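Local coordinates for TPR repeat-containing protein (Cytophaga hutchinsonii, PDB 3U4T) that is of unknown function but, as an all-helical tetratricopeptide repeat protein, probably serves as a scaffold for binding other proteins or peptides, at residues Thr140-Phe145 with Glu170-Ile175; Ser164-Leu169 with Leu180-Ala185; Val25-Glu30 with Asn41-Cys46. The protein carries 1 engineered substitution. One frame throughout, in Å; residues are numbered along the deposited sequence.

Contact 1: Thr140-Phe145 with Glu170-Ile175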
loop_
_atom_site.group_PDB
_atom_site.type_symbol
_atom_site.label_atom_id
_atom_site.label_comp_id
_atom_site.label_asym_id
_atom_site.label_seq_id
_atom_site.Cartn_x
_atom_site.Cartn_y
_atom_site.Cartn_z
ATOM N N THR A 140 0.009 1.108 15.733
ATOM C CA THR A 140 -1.280 1.712 15.448
ATOM C C THR A 140 -1.543 1.957 13.976
ATOM O O THR A 140 -2.678 2.236 13.597
ATOM C CB THR A 140 -1.424 3.059 16.172
ATOM O OG1 THR A 140 -0.398 3.963 15.729
ATOM C CG2 THR A 140 -1.319 2.862 17.669
ATOM N N ASP A 141 -0.510 1.866 13.145
ATOM C CA ASP A 141 -0.691 2.105 11.716
ATOM C C ASP A 141 -1.521 0.987 11.091
ATOM O O ASP A 141 -1.055 -0.142 10.943
ATOM C CB ASP A 141 0.666 2.209 11.016
ATOM C CG ASP A 141 0.549 2.727 9.597
ATOM O OD1 ASP A 141 -0.596 2.940 9.132
ATOM O OD2 ASP A 141 1.602 2.918 8.947
ATOM N N PRO A 142 -2.774 1.291 10.722
ATOM C CA PRO A 142 -3.693 0.329 10.110
ATOM C C PRO A 142 -3.073 -0.384 8.915
ATOM O O PRO A 142 -3.162 -1.608 8.796
ATOM C CB PRO A 142 -4.877 1.202 9.695
ATOM C CG PRO A 142 -4.863 2.280 10.719
ATOM C CD PRO A 142 -3.400 2.620 10.797
ATOM N N LYS A 143 -2.461 0.402 8.028
ATOM C CA LYS A 143 -1.823 -0.115 6.823
ATOM C C LYS A 143 -0.921 -1.286 7.175
ATOM O O LYS A 143 -0.912 -2.297 6.481
ATOM C CB LYS A 143 -1.018 0.996 6.147
ATOM C CG LYS A 143 -0.247 0.576 4.903
ATOM C CD LYS A 143 0.574 1.749 4.357
ATOM C CE LYS A 143 -0.299 2.804 3.677
ATOM N NZ LYS A 143 -0.341 2.641 2.190
ATOM N N VAL A 144 -0.163 -1.154 8.259
ATOM C CA VAL A 144 0.703 -2.239 8.681
ATOM C C VAL A 144 -0.125 -3.517 8.786
ATOM O O VAL A 144 0.268 -4.573 8.289
ATOM C CB VAL A 144 1.329 -1.962 10.057
ATOM C CG1 VAL A 144 1.994 -3.217 10.593
ATOM C CG2 VAL A 144 2.339 -0.843 9.938
ATOM N N PHE A 145 -1.281 -3.420 9.432
ATOM C CA PHE A 145 -2.133 -4.588 9.595
ATOM C C PHE A 145 -2.887 -4.983 8.323
ATOM O O PHE A 145 -3.229 -6.154 8.139
ATOM C CB PHE A 145 -3.111 -4.363 10.743
ATOM C CG PHE A 145 -2.461 -4.359 12.096
ATOM C CD1 PHE A 145 -2.473 -3.212 12.886
ATOM C CD2 PHE A 145 -1.868 -5.509 12.593
ATOM C CE1 PHE A 145 -1.913 -3.213 14.149
ATOM C CE2 PHE A 145 -1.302 -5.522 13.858
ATOM C CZ PHE A 145 -1.325 -4.370 14.638
ATOM N N GLU A 170 -10.511 -2.506 14.194
ATOM C CA GLU A 170 -10.395 -1.967 15.541
ATOM C C GLU A 170 -9.850 -0.549 15.532
ATOM O O GLU A 170 -10.345 0.318 16.242
ATOM C CB GLU A 170 -9.470 -2.827 16.392
ATOM C CG GLU A 170 -9.941 -4.238 16.650
ATOM C CD GLU A 170 -9.042 -4.958 17.641
ATOM O OE1 GLU A 170 -7.909 -4.478 17.874
ATOM O OE2 GLU A 170 -9.464 -6.004 18.178
ATOM N N LEU A 171 -8.823 -0.320 14.725
ATOM C CA LEU A 171 -8.179 0.983 14.632
ATOM C C LEU A 171 -8.995 2.008 13.851
ATOM O O LEU A 171 -8.970 3.197 14.159
ATOM C CB LEU A 171 -6.802 0.817 13.986
ATOM C CG LEU A 171 -5.912 -0.292 14.556
ATOM C CD1 LEU A 171 -4.626 -0.351 13.753
ATOM C CD2 LEU A 171 -5.603 -0.025 16.030
ATOM N N LYS A 172 -9.684 1.558 12.810
ATOM C CA LYS A 172 -10.531 2.452 12.017
ATOM C C LYS A 172 -11.876 1.743 11.840
ATOM O O LYS A 172 -12.094 1.072 10.832
ATOM C CB LYS A 172 -9.911 2.759 10.647
ATOM C CG LYS A 172 -8.595 3.521 10.702
ATOM C CD LYS A 172 -8.723 4.871 11.390
ATOM C CE LYS A 172 -7.407 5.645 11.340
ATOM N NZ LYS A 172 -6.940 5.875 9.942
ATOM N N PRO A 173 -12.787 1.887 12.817
ATOM C CA PRO A 173 -14.114 1.279 12.831
ATOM C C PRO A 173 -14.967 1.550 11.604
ATOM O O PRO A 173 -15.122 2.691 11.203
ATOM C CB PRO A 173 -14.740 1.856 14.114
ATOM C CG PRO A 173 -13.582 2.132 14.966
ATOM C CD PRO A 173 -12.579 2.721 14.015
ATOM N N ASN A 174 -15.599 0.507 11.075
ATOM C CA ASN A 174 -16.494 0.629 9.921
ATOM C C ASN A 174 -15.821 0.931 8.599
ATOM O O ASN A 174 -16.499 1.220 7.614
ATOM C CB ASN A 174 -17.580 1.694 10.174
ATOM C CG ASN A 174 -18.822 1.104 10.755
ATOM O OD1 ASN A 174 -18.760 0.266 11.656
ATOM N ND2 ASN A 174 -19.972 1.550 10.263
ATOM N N ILE A 175 -14.490 0.872 8.561
ATOM C CA ILE A 175 -13.768 1.141 7.315
ATOM C C ILE A 175 -14.108 -0.027 6.378
ATOM O O ILE A 175 -13.888 -1.203 6.701
ATOM C CB ILE A 175 -12.236 1.266 7.560
ATOM C CG1 ILE A 175 -11.620 2.125 6.458
ATOM C CG2 ILE A 175 -11.578 -0.107 7.603
ATOM C CD1 ILE A 175 -10.189 2.556 6.718
#

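Contact 2: Ser164-Leu169 with Leu180-Ala185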
loop_
_atom_site.group_PDB
_atom_site.type_symbol
_atom_site.label_atom_id
_atom_site.label_comp_id
_atom_site.label_asym_id
_atom_site.label_seq_id
_atom_site.Cartn_x
_atom_site.Cartn_y
_atom_site.Cartn_z
ATOM N N SER A 164 -5.829 -10.190 11.573
ATOM C CA SER A 164 -5.094 -9.002 11.179
ATOM C C SER A 164 -6.063 -7.990 10.577
ATOM O O SER A 164 -5.863 -6.783 10.700
ATOM C CB SER A 164 -3.997 -9.385 10.177
ATOM O OG SER A 164 -3.307 -8.242 9.708
ATOM N N PHE A 165 -7.114 -8.469 9.920
ATOM C CA PHE A 165 -8.089 -7.548 9.346
ATOM C C PHE A 165 -8.990 -7.027 10.465
ATOM O O PHE A 165 -9.491 -5.903 10.400
ATOM C CB PHE A 165 -8.920 -8.232 8.251
ATOM C CG PHE A 165 -8.129 -8.575 7.021
ATOM C CD1 PHE A 165 -7.274 -7.631 6.438
ATOM C CD2 PHE A 165 -8.217 -9.846 6.452
ATOM C CE1 PHE A 165 -6.523 -7.958 5.302
ATOM C CE2 PHE A 165 -7.474 -10.176 5.323
ATOM C CZ PHE A 165 -6.626 -9.235 4.751
ATOM N N VAL A 166 -9.198 -7.851 11.492
ATOM C CA VAL A 166 -9.996 -7.439 12.641
ATOM C C VAL A 166 -9.287 -6.250 13.281
ATOM O O VAL A 166 -9.923 -5.369 13.845
ATOM C CB VAL A 166 -10.104 -8.550 13.703
ATOM C CG1 VAL A 166 -10.581 -7.960 15.016
ATOM C CG2 VAL A 166 -11.068 -9.623 13.239
ATOM N N LYS A 167 -7.959 -6.241 13.195
ATOM C CA LYS A 167 -7.158 -5.156 13.751
ATOM C C LYS A 167 -7.323 -3.877 12.961
ATOM O O LYS A 167 -7.312 -2.784 13.538
ATOM C CB LYS A 167 -5.673 -5.527 13.774
ATOM C CG LYS A 167 -5.228 -6.312 14.986
ATOM C CD LYS A 167 -5.239 -5.434 16.229
ATOM C CE LYS A 167 -4.640 -6.174 17.412
ATOM N NZ LYS A 167 -4.523 -5.304 18.606
ATOM N N VAL A 168 -7.451 -3.995 11.639
ATOM C CA VAL A 168 -7.633 -2.803 10.815
ATOM C C VAL A 168 -8.951 -2.154 11.240
ATOM O O VAL A 168 -9.052 -0.939 11.387
ATOM C CB VAL A 168 -7.684 -3.153 9.315
ATOM C CG1 VAL A 168 -7.988 -1.906 8.486
ATOM C CG2 VAL A 168 -6.350 -3.739 8.883
ATOM N N LEU A 169 -9.959 -2.987 11.452
ATOM C CA LEU A 169 -11.264 -2.507 11.883
ATOM C C LEU A 169 -11.201 -1.862 13.259
ATOM O O LEU A 169 -11.769 -0.796 13.465
ATOM C CB LEU A 169 -12.275 -3.659 11.896
ATOM C CG LEU A 169 -12.765 -4.023 10.496
ATOM C CD1 LEU A 169 -13.546 -5.322 10.549
ATOM C CD2 LEU A 169 -13.605 -2.875 9.938
ATOM N N LEU A 180 -14.388 -5.801 3.618
ATOM C CA LEU A 180 -14.093 -6.468 2.347
ATOM C C LEU A 180 -13.133 -7.632 2.560
ATOM O O LEU A 180 -13.399 -8.761 2.126
ATOM C CB LEU A 180 -13.457 -5.485 1.360
ATOM C CG LEU A 180 -13.099 -6.089 -0.001
ATOM C CD1 LEU A 180 -14.365 -6.378 -0.793
ATOM C CD2 LEU A 180 -12.214 -5.116 -0.775
ATOM N N TRP A 181 -12.019 -7.354 3.243
ATOM C CA TRP A 181 -11.000 -8.379 3.489
ATOM C C TRP A 181 -11.388 -9.425 4.513
ATOM O O TRP A 181 -10.985 -10.578 4.392
ATOM C CB TRP A 181 -9.646 -7.738 3.827
ATOM C CG TRP A 181 -8.975 -7.247 2.568
ATOM C CD1 TRP A 181 -9.008 -5.980 2.056
ATOM C CD2 TRP A 181 -8.308 -8.055 1.588
ATOM N NE1 TRP A 181 -8.413 -5.948 0.817
ATOM C CE2 TRP A 181 -7.976 -7.208 0.506
ATOM C CE3 TRP A 181 -7.971 -9.416 1.518
ATOM C CZ2 TRP A 181 -7.315 -7.679 -0.634
ATOM C CZ3 TRP A 181 -7.322 -9.880 0.392
ATOM C CH2 TRP A 181 -7.002 -9.011 -0.675
ATOM N N ARG A 182 -12.165 -9.035 5.518
ATOM C CA ARG A 182 -12.640 -10.011 6.493
ATOM C C ARG A 182 -13.535 -10.950 5.696
ATOM O O ARG A 182 -13.517 -12.169 5.874
ATOM C CB ARG A 182 -13.485 -9.359 7.577
ATOM C CG ARG A 182 -12.710 -8.567 8.592
ATOM C CD ARG A 182 -13.408 -8.695 9.942
ATOM N NE ARG A 182 -13.369 -10.073 10.430
ATOM C CZ ARG A 182 -13.998 -10.501 11.522
ATOM N NH1 ARG A 182 -14.729 -9.658 12.241
ATOM N NH2 ARG A 182 -13.881 -11.766 11.904
ATOM N N ALA A 183 -14.317 -10.360 4.802
ATOM C CA ALA A 183 -15.219 -11.137 3.968
ATOM C C ALA A 183 -14.400 -12.149 3.174
ATOM O O ALA A 183 -14.663 -13.346 3.220
ATOM C CB ALA A 183 -15.980 -10.213 3.025
ATOM N N ARG A 184 -13.395 -11.658 2.457
ATOM C CA ARG A 184 -12.536 -12.509 1.652
ATOM C C ARG A 184 -11.809 -13.559 2.485
ATOM O O ARG A 184 -11.686 -14.711 2.077
ATOM C CB ARG A 184 -11.535 -11.650 0.897
ATOM C CG ARG A 184 -12.191 -10.819 -0.182
ATOM C CD ARG A 184 -11.194 -9.928 -0.877
ATOM N NE ARG A 184 -11.726 -9.294 -2.079
ATOM C CZ ARG A 184 -11.053 -8.393 -2.780
ATOM N NH1 ARG A 184 -9.844 -8.038 -2.384
ATOM N NH2 ARG A 184 -11.576 -7.860 -3.871
ATOM N N ALA A 185 -11.344 -13.164 3.655
ATOM C CA ALA A 185 -10.641 -14.087 4.521
ATOM C C ALA A 185 -11.581 -15.214 4.966
ATOM O O ALA A 185 -11.173 -16.378 5.056
ATOM C CB ALA A 185 -10.105 -13.347 5.720
#

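Contact 3: Val25-Glu30 with Asn41-Cys46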
loop_
_atom_site.group_PDB
_atom_site.type_symbol
_atom_site.label_atom_id
_atom_site.label_comp_id
_atom_site.label_asym_id
_atom_site.label_seq_id
_atom_site.Cartn_x
_atom_site.Cartn_y
_atom_site.Cartn_z
ATOM N N VAL A 25 17.441 26.286 -8.993
ATOM C CA VAL A 25 18.400 26.951 -8.109
ATOM C C VAL A 25 19.555 26.039 -7.691
ATOM O O VAL A 25 20.704 26.485 -7.601
ATOM C CB VAL A 25 17.680 27.555 -6.845
ATOM C CG1 VAL A 25 16.485 26.718 -6.471
ATOM C CG2 VAL A 25 18.643 27.654 -5.667
ATOM N N PHE A 26 19.256 24.768 -7.438
ATOM C CA PHE A 26 20.303 23.836 -7.057
ATOM C C PHE A 26 21.303 23.718 -8.204
ATOM O O PHE A 26 22.507 23.639 -7.969
ATOM C CB PHE A 26 19.719 22.448 -6.731
ATOM C CG PHE A 26 19.063 22.350 -5.365
ATOM C CD1 PHE A 26 19.709 22.827 -4.230
ATOM C CD2 PHE A 26 17.820 21.738 -5.217
ATOM C CE1 PHE A 26 19.130 22.694 -2.977
ATOM C CE2 PHE A 26 17.233 21.600 -3.967
ATOM C CZ PHE A 26 17.888 22.078 -2.848
ATOM N N ASN A 27 20.793 23.719 -9.437
ATOM C CA ASN A 27 21.620 23.596 -10.642
ATOM C C ASN A 27 22.594 24.761 -10.844
ATOM O O ASN A 27 23.691 24.581 -11.383
ATOM C CB ASN A 27 20.725 23.452 -11.878
ATOM C CG ASN A 27 20.384 22.001 -12.197
ATOM O OD1 ASN A 27 21.188 21.275 -12.786
ATOM N ND2 ASN A 27 19.189 21.575 -11.809
ATOM N N LYS A 28 22.192 25.957 -10.429
ATOM C CA LYS A 28 23.069 27.110 -10.565
ATOM C C LYS A 28 24.040 27.036 -9.397
ATOM O O LYS A 28 25.242 27.277 -9.545
ATOM C CB LYS A 28 22.268 28.411 -10.510
ATOM C CG LYS A 28 23.129 29.655 -10.678
ATOM C CD LYS A 28 22.298 30.871 -11.050
ATOM C CE LYS A 28 23.189 32.059 -11.380
ATOM N NZ LYS A 28 22.623 32.875 -12.490
ATOM N N LEU A 29 23.496 26.676 -8.238
ATOM C CA LEU A 29 24.268 26.529 -7.015
ATOM C C LEU A 29 25.469 25.610 -7.259
ATOM O O LEU A 29 26.567 25.869 -6.759
ATOM C CB LEU A 29 23.373 25.952 -5.919
ATOM C CG LEU A 29 23.224 26.758 -4.628
ATOM C CD1 LEU A 29 22.989 28.229 -4.934
ATOM C CD2 LEU A 29 22.075 26.189 -3.823
ATOM N N GLU A 30 25.261 24.541 -8.026
ATOM C CA GLU A 30 26.346 23.613 -8.335
ATOM C C GLU A 30 27.299 24.220 -9.370
ATOM O O GLU A 30 28.517 24.047 -9.278
ATOM C CB GLU A 30 25.787 22.275 -8.855
ATOM C CG GLU A 30 26.813 21.431 -9.625
ATOM C CD GLU A 30 26.345 20.017 -9.925
ATOM O OE1 GLU A 30 25.161 19.823 -10.283
ATOM O OE2 GLU A 30 27.178 19.097 -9.812
ATOM N N ASN A 41 21.287 15.664 -2.039
ATOM C CA ASN A 41 20.274 14.721 -1.573
ATOM C C ASN A 41 18.877 15.294 -1.767
ATOM O O ASN A 41 17.913 14.549 -1.907
ATOM C CB ASN A 41 20.500 14.325 -0.104
ATOM C CG ASN A 41 20.348 15.490 0.858
ATOM O OD1 ASN A 41 20.675 16.628 0.536
ATOM N ND2 ASN A 41 19.880 15.199 2.058
ATOM N N ARG A 42 18.773 16.618 -1.796
ATOM C CA ARG A 42 17.489 17.281 -1.981
ATOM C C ARG A 42 17.107 17.295 -3.454
ATOM O O ARG A 42 15.947 17.082 -3.806
ATOM C CB ARG A 42 17.551 18.709 -1.431
ATOM C CG ARG A 42 17.615 18.768 0.090
ATOM C CD ARG A 42 17.644 20.203 0.606
ATOM N NE ARG A 42 17.574 20.261 2.065
ATOM C CZ ARG A 42 18.500 19.777 2.888
ATOM N NH1 ARG A 42 19.589 19.191 2.406
ATOM N NH2 ARG A 42 18.333 19.879 4.199
ATOM N N ARG A 43 18.091 17.534 -4.316
ATOM C CA ARG A 43 17.822 17.563 -5.744
ATOM C C ARG A 43 17.482 16.143 -6.161
ATOM O O ARG A 43 16.634 15.923 -7.021
ATOM C CB ARG A 43 19.045 18.071 -6.514
ATOM C CG ARG A 43 18.737 18.546 -7.934
ATOM C CD ARG A 43 19.913 19.317 -8.535
ATOM N NE ARG A 43 21.034 18.452 -8.894
ATOM C CZ ARG A 43 22.186 18.889 -9.397
ATOM N NH1 ARG A 43 22.383 20.189 -9.599
ATOM N NH2 ARG A 43 23.134 18.026 -9.726
ATOM N N ALA A 44 18.140 15.174 -5.534
ATOM C CA ALA A 44 17.887 13.775 -5.848
ATOM C C ALA A 44 16.408 13.468 -5.614
ATOM O O ALA A 44 15.747 12.889 -6.475
ATOM C CB ALA A 44 18.755 12.880 -4.987
ATOM N N VAL A 45 15.892 13.861 -4.453
ATOM C CA VAL A 45 14.484 13.642 -4.130
ATOM C C VAL A 45 13.591 14.397 -5.118
ATOM O O VAL A 45 12.595 13.856 -5.594
ATOM C CB VAL A 45 14.143 14.117 -2.711
ATOM C CG1 VAL A 45 12.637 14.077 -2.507
ATOM C CG2 VAL A 45 14.833 13.235 -1.691
ATOM N N CYS A 46 13.932 15.646 -5.420
ATOM C CA CYS A 46 13.126 16.399 -6.369
ATOM C C CYS A 46 13.006 15.564 -7.657
ATOM O O CYS A 46 11.897 15.209 -8.080
ATOM C CB CYS A 46 13.762 17.773 -6.648
ATOM S SG CYS A 46 13.707 18.932 -5.211
#

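Contact 1: Thr140-Phe145 with Glu170-Ile175
Leu-171, at the C-terminal end of helix 158-171, reaches across to Thr-140, Pro-142 and Phe-145 at the start of helix 142-154. This joins the two ends of a tetratricopeptide-repeat helical hairpin.

The apolar contacts centre on one methyl group. Leu-171 has CG anti to its carbonyl carbon, beside the backbone N (chi1 -49°), and CD1 runs on anti to CA (chi2 177°), which carries that methyl in between Pro-142 and Phe-145. Leu-171 CD1 lies 3.7 Å from Phe-145 CD1, the two side chains crossing at about a right angle. Leu-171 CD1 is also 4.0 Å from Pro-142 CG and packs against the carbonyl of the preceding loop, 3.2 Å from Thr-140 O. Phe-145 also touches Lys-167 and Val-168 of helix 158-171, so the leucine extends a seam already formed between the helices.

No hydrogen bond crosses between the two segments; the local ones shape the chain ends. Asp-141 is the N-cap of helix 142-154, its OD1 accepting a weak bond from Lys-143 N at 3.3 Å; its carboxylate would probably interact favourably with the helix dipole. On the other side, Lys-172 leaves the helix and begins a type II turn to Ile-175, with Asn-174 at positive phi (71°). A weak Ile-175 N to Lys-172 O bond closes the turn, and Ile-175 occupies the N-cap position of helix 176-189.

Lys-172 joins the contact through its aliphatic part, before the chain bends at chi2: Lys-172 CG rests 3.9 Å from Pro-142 CG.

Contact 2: Ser164-Leu169 with Leu180-Ala185
Phe-165 and Trp-181 both set CG anti to the carbonyl carbon, beside the backbone N (chi1 -68° and -78°), which brings Trp-181 CG to 3.7 Å from Phe-165 CE1 in the antiparallel packing of helix 158-171 of a tetratricopeptide repeat on the following helix, 176-189. The axes of segments 164-169 and 180-185 come within 9.2 Å. Trp-181 CB sits almost on the normal of the Phe-165 ring, a CH-pi contact 3.3 Å from CB to the ring centroid. The five-membered ring of the indole lies oblique to the Phe-165 phenyl ring, planes at 32°, with Trp-181 CE3 3.5 Å from Phe-165 CZ. At the ring edge, Ala-185 CB comes to 4.0 Å from Phe-165 CD2. An alanine in place of Phe-165 would probably open a gap between the helices, leaving Trp-181 CB without its aromatic face and the indole less firmly held.

Arg-182 bends at chi2 and chi3 and lays its guanidinium over a methyl: Val-166 CG2 lies over the centre of one face, 3.5 Å from Arg-182 CZ. Arg-182 NE forms a salt bridge to Asp-162, one turn before Val-166. Leu-169 CD1 stands 3.4 Å from Arg-182 CD.

Contact 3: Val25-Glu30 with Asn41-Cys46
The guanidinium of Arg-43 has Glu-30 OE1 and Asn-27 N at its edge, in its plane, and Asn-27 OD1 set obliquely to it; the Phe-26 ring is met obliquely by Arg-42 CB and Arg-43 CB. Arg-43 NH2 donates to Glu-30 OE1 at 2.8 Å on the syn side, and Arg-43 NH1 donates to that same oxygen, Glu-30 OE1, at 2.9 Å on the anti side. Both come from the same face of the carboxylate, 28° out of its plane. The amide plane of Asn-27 is turned 21° from that of the guanidinium, with Asn-27 OD1 3.6 Å from Arg-43 NH1; its ND2 instead bonds to Ile-23 O. Arg-43 NE forms a second salt bridge, to Asp-59, so the buried cation is held between two carboxylates.

With Arg-43 CG anti to its backbone N and 4.2 Å from Phe-26 CB, the two side chains slide past each other in opposite directions, and Phe-26 CB meets Arg-43 CD at 3.6 Å. Phe-26 CZ is 3.7 Å from Arg-42 CB.

These side chains join tetratricopeptide-repeat helices 19-31 and 40-49, roughly antiparallel, 144° between the N-to-C directions of 25-30 and 41-46, whose axes come within 10.8 Å. Helix 6-14 packs on Phe-26 through Ala-10, and helix 53-64 supplies Asp-59.

From the N terminus, contact 3 comes first, closing over the ten residues between its segments and joining helices 19-31 and 40-49 within one tetratricopeptide-repeat region. It is complete long before contact 1 opens, and their centres lie about 38 Å apart. Further along the chain, contacts 1 and 2 cross: 140-145, 164-169, 170-175 and 180-185 follow in turn, alternating between them. Contact 1 closes over 24 mostly helical residues and ties the ends of helices 142-154 and 158-171; contact 2 closes over ten, joining helix 158-171 to helix 176-189. Sharing that middle helix, they touch directly, Phe-145 O lying 2.6 Å from Ser-164 OG. Contacts 2 and 3 stand on opposite sides of the chain's centre.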